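Local coordinates for protein VIN1 (Oscarella pearsei, PDB 6BFI) that binds actin filaments and may play a role in cell-cell adhesion as a sponge homolog of vinculin, at residues A385-A390 / T474-W479. Sequence-based numbering, arbitrary orientation.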
ATOM      1  N   ALA A 385      -9.545 -11.687 -29.955  1.00 68.54           N
ATOM      2  CA  ALA A 385      -9.454 -12.832 -30.853  1.00 67.04           C
ATOM      3  C   ALA A 385     -10.226 -14.029 -30.310  1.00 62.10           C
ATOM      4  O   ALA A 385     -10.818 -14.790 -31.085  1.00 55.40           O
ATOM      5  CB  ALA A 385      -7.988 -13.200 -31.085  1.00 60.52           C
ATOM      6  N   LEU A 386     -10.241 -14.206 -28.985  1.00 59.23           N
ATOM      7  CA  LEU A 386     -11.025 -15.288 -28.398  1.00 57.66           C
ATOM      8  C   LEU A 386     -12.520 -15.037 -28.554  1.00 58.61           C
ATOM      9  O   LEU A 386     -13.274 -15.954 -28.904  1.00 64.06           O
ATOM     10  CB  LEU A 386     -10.663 -15.463 -26.924  1.00 55.43           C
ATOM     11  CG  LEU A 386     -11.506 -16.486 -26.157  1.00 58.28           C
ATOM     12  CD1 LEU A 386     -11.279 -17.895 -26.690  1.00 56.98           C
ATOM     13  CD2 LEU A 386     -11.211 -16.419 -24.671  1.00 57.14           C
ATOM     14  N   GLU A 387     -12.968 -13.802 -28.301  1.00 56.48           N
ATOM     15  CA  GLU A 387     -14.385 -13.493 -28.465  1.00 59.24           C
ATOM     16  C   GLU A 387     -14.826 -13.675 -29.914  1.00 65.26           C
ATOM     17  O   GLU A 387     -15.915 -14.200 -30.178  1.00 68.52           O
ATOM     18  CB  GLU A 387     -14.679 -12.068 -27.993  1.00 60.44           C
ATOM     19  CG  GLU A 387     -16.167 -11.735 -27.950  1.00 65.61           C
ATOM     20  CD  GLU A 387     -16.439 -10.246 -27.839  1.00 70.37           C
ATOM     21  OE1 GLU A 387     -15.770  -9.460 -28.544  1.00 75.02           O
ATOM     22  OE2 GLU A 387     -17.322  -9.861 -27.046  1.00 70.81           O
ATOM     23  N   ASP A 388     -13.994 -13.250 -30.867  1.00 66.16           N
ATOM     24  CA  ASP A 388     -14.321 -13.467 -32.274  1.00 74.11           C
ATOM     25  C   ASP A 388     -14.299 -14.947 -32.631  1.00 71.97           C
ATOM     26  O   ASP A 388     -15.079 -15.389 -33.484  1.00 75.57           O
ATOM     27  CB  ASP A 388     -13.356 -12.691 -33.170  1.00 83.81           C
ATOM     28  CG  ASP A 388     -13.476 -11.192 -32.993  1.00 91.35           C
ATOM     29  OD1 ASP A 388     -14.537 -10.733 -32.521  1.00 95.56           O
ATOM     30  OD2 ASP A 388     -12.512 -10.470 -33.328  1.00 93.29           O
ATOM     31  N   ALA A 389     -13.420 -15.726 -31.995  1.00 68.37           N
ATOM     32  CA  ALA A 389     -13.405 -17.166 -32.233  1.00 66.99           C
ATOM     33  C   ALA A 389     -14.685 -17.818 -31.730  1.00 62.28           C
ATOM     34  O   ALA A 389     -15.206 -18.748 -32.358  1.00 61.87           O
ATOM     35  CB  ALA A 389     -12.181 -17.797 -31.569  1.00 68.23           C
ATOM     36  N   ALA A 390     -15.211 -17.340 -30.599  1.00 63.66           N
ATOM     37  CA  ALA A 390     -16.470 -17.869 -30.091  1.00 56.59           C
ATOM     38  C   ALA A 390     -17.644 -17.483 -30.981  1.00 75.29           C
ATOM     39  O   ALA A 390     -18.628 -18.226 -31.063  1.00 64.75           O
ATOM     40  CB  ALA A 390     -16.708 -17.379 -28.664  1.00 53.82           C
ATOM     41  N   THR A 474     -19.711  -8.642 -21.304  1.00 67.25           N
ATOM     42  CA  THR A 474     -19.550  -8.064 -19.973  1.00 64.38           C
ATOM     43  C   THR A 474     -18.292  -8.593 -19.290  1.00 55.34           C
ATOM     44  O   THR A 474     -17.501  -7.822 -18.729  1.00 55.59           O
ATOM     45  CB  THR A 474     -20.786  -8.358 -19.122  1.00 67.70           C
ATOM     46  OG1 THR A 474     -21.943  -7.777 -19.736  1.00 72.40           O
ATOM     47  CG2 THR A 474     -20.613  -7.780 -17.734  1.00 68.18           C
ATOM     48  N   VAL A 475     -18.095  -9.914 -19.324  1.00 50.81           N
ATOM     49  CA  VAL A 475     -16.891 -10.500 -18.742  1.00 48.99           C
ATOM     50  C   VAL A 475     -15.651  -9.965 -19.444  1.00 50.83           C
ATOM     51  O   VAL A 475     -14.624  -9.691 -18.806  1.00 52.18           O
ATOM     52  CB  VAL A 475     -16.960 -12.038 -18.804  1.00 49.46           C
ATOM     53  CG1 VAL A 475     -15.674 -12.650 -18.269  1.00 52.27           C
ATOM     54  CG2 VAL A 475     -18.156 -12.543 -18.018  1.00 50.16           C
ATOM     55  N   LYS A 476     -15.731  -9.787 -20.766  1.00 48.78           N
ATOM     56  CA  LYS A 476     -14.617  -9.212 -21.509  1.00 49.49           C
ATOM     57  C   LYS A 476     -14.273  -7.820 -20.995  1.00 51.17           C
ATOM     58  O   LYS A 476     -13.095  -7.482 -20.839  1.00 50.43           O
ATOM     59  CB  LYS A 476     -14.945  -9.161 -23.002  1.00 50.39           C
ATOM     60  CG  LYS A 476     -13.785  -8.698 -23.873  1.00 49.84           C
ATOM     61  CD  LYS A 476     -14.184  -8.561 -25.338  1.00 54.75           C
ATOM     62  CE  LYS A 476     -15.092  -7.362 -25.560  1.00 58.20           C
ATOM     63  NZ  LYS A 476     -15.276  -7.059 -27.009  1.00 60.93           N
ATOM     64  N   GLU A 477     -15.290  -7.000 -20.721  1.00 55.20           N
ATOM     65  CA  GLU A 477     -15.024  -5.652 -20.231  1.00 58.41           C
ATOM     66  C   GLU A 477     -14.506  -5.660 -18.797  1.00 60.05           C
ATOM     67  O   GLU A 477     -13.740  -4.768 -18.414  1.00 64.09           O
ATOM     68  CB  GLU A 477     -16.279  -4.792 -20.349  1.00 62.22           C
ATOM     69  CG  GLU A 477     -16.733  -4.591 -21.786  1.00 73.21           C
ATOM     70  CD  GLU A 477     -18.069  -3.882 -21.885  1.00 81.23           C
ATOM     71  OE1 GLU A 477     -18.112  -2.752 -22.418  1.00 88.59           O
ATOM     72  OE2 GLU A 477     -19.078  -4.456 -21.421  1.00 82.90           O
ATOM     73  N   LYS A 478     -14.906  -6.646 -17.988  1.00 56.83           N
ATOM     74  CA  LYS A 478     -14.310  -6.770 -16.661  1.00 53.70           C
ATOM     75  C   LYS A 478     -12.831  -7.123 -16.757  1.00 49.95           C
ATOM     76  O   LYS A 478     -11.997  -6.534 -16.051  1.00 51.28           O
ATOM     77  CB  LYS A 478     -15.059  -7.815 -15.835  1.00 58.90           C
ATOM     78  CG  LYS A 478     -16.459  -7.390 -15.443  1.00 63.44           C
ATOM     79  CD  LYS A 478     -16.420  -6.103 -14.641  1.00 67.74           C
ATOM     80  CE  LYS A 478     -17.782  -5.437 -14.602  1.00 74.51           C
ATOM     81  NZ  LYS A 478     -17.743  -4.154 -13.850  1.00 78.41           N
ATOM     82  N   TRP A 479     -12.488  -8.072 -17.632  1.00 45.56           N
ATOM     83  CA  TRP A 479     -11.084  -8.423 -17.815  1.00 48.78           C
ATOM     84  C   TRP A 479     -10.286  -7.235 -18.337  1.00 51.60           C
ATOM     85  O   TRP A 479      -9.167  -6.980 -17.875  1.00 48.06           O
ATOM     86  CB  TRP A 479     -10.950  -9.615 -18.761  1.00 47.22           C
ATOM     87  CG  TRP A 479      -9.537 -10.129 -18.871  1.00 51.00           C
ATOM     88  CD1 TRP A 479      -8.995 -11.186 -18.198  1.00 55.56           C
ATOM     89  CD2 TRP A 479      -8.486  -9.597 -19.692  1.00 47.65           C
ATOM     90  NE1 TRP A 479      -7.675 -11.348 -18.552  1.00 52.46           N
ATOM     91  CE2 TRP A 479      -7.340 -10.385 -19.467  1.00 48.28           C
ATOM     92  CE3 TRP A 479      -8.406  -8.535 -20.597  1.00 47.81           C
ATOM     93  CZ2 TRP A 479      -6.130 -10.144 -20.114  1.00 47.04           C
ATOM     94  CZ3 TRP A 479      -7.204  -8.296 -21.234  1.00 49.73           C
ATOM     95  CH2 TRP A 479      -6.082  -9.096 -20.989  1.00 47.51           C
TER
HETATM   96  O   HOH W   1     -18.224  -7.370 -27.751  1.00 64.08           O
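Lys476 and Glu387 meet between two helices in a salt bridge, NZ of Lys476 giving a hydrogen bond of 2.9 Å to OE1 of Glu387. The ammonium comes in on the syn side of that oxygen but 34° out of the carboxylate plane. A water bridges the other oxygen to the same ammonium. It donates to OE2 of Glu387 at 2.7 Å and accepts from NZ of Lys476 at 3.1 Å, so the second oxygen is tied to the lysine indirectly.

The two side chains cross at about a right angle. The lysine chain runs extended to CD, and the turn at chi3 (72°) then swings CE and NZ over to the carboxylate. Its methylenes lie by the carboxylate oxygens, CD of Lys476 3.7 Å from OE1 of Glu387 and CE of Lys476 equally far from OE2 of Glu387.

Vinculin-family proteins are built from bundles of amphipathic helices, and here the short helix 381-390 faces the long helix 466-493. The CA atoms of Glu387 and Lys476 are 8.2 Å apart, while Leu386 and Val475 of the two helices both touch Val452 of helix 452-460.

OE1 of Glu387 is also in a salt bridge with NZ of Lys384, one turn back on its own helix, so two positive groups share that oxygen. An alanine at Glu387 would remove the carboxylate, which would probably leave both lysines without this counter-charge and the Lys476 ammonium freer to swing into solvent. Further along the longer helix, the ring of Trp479 meets that of Phe410 from helix 399-427, with the planes inclined at about 55°.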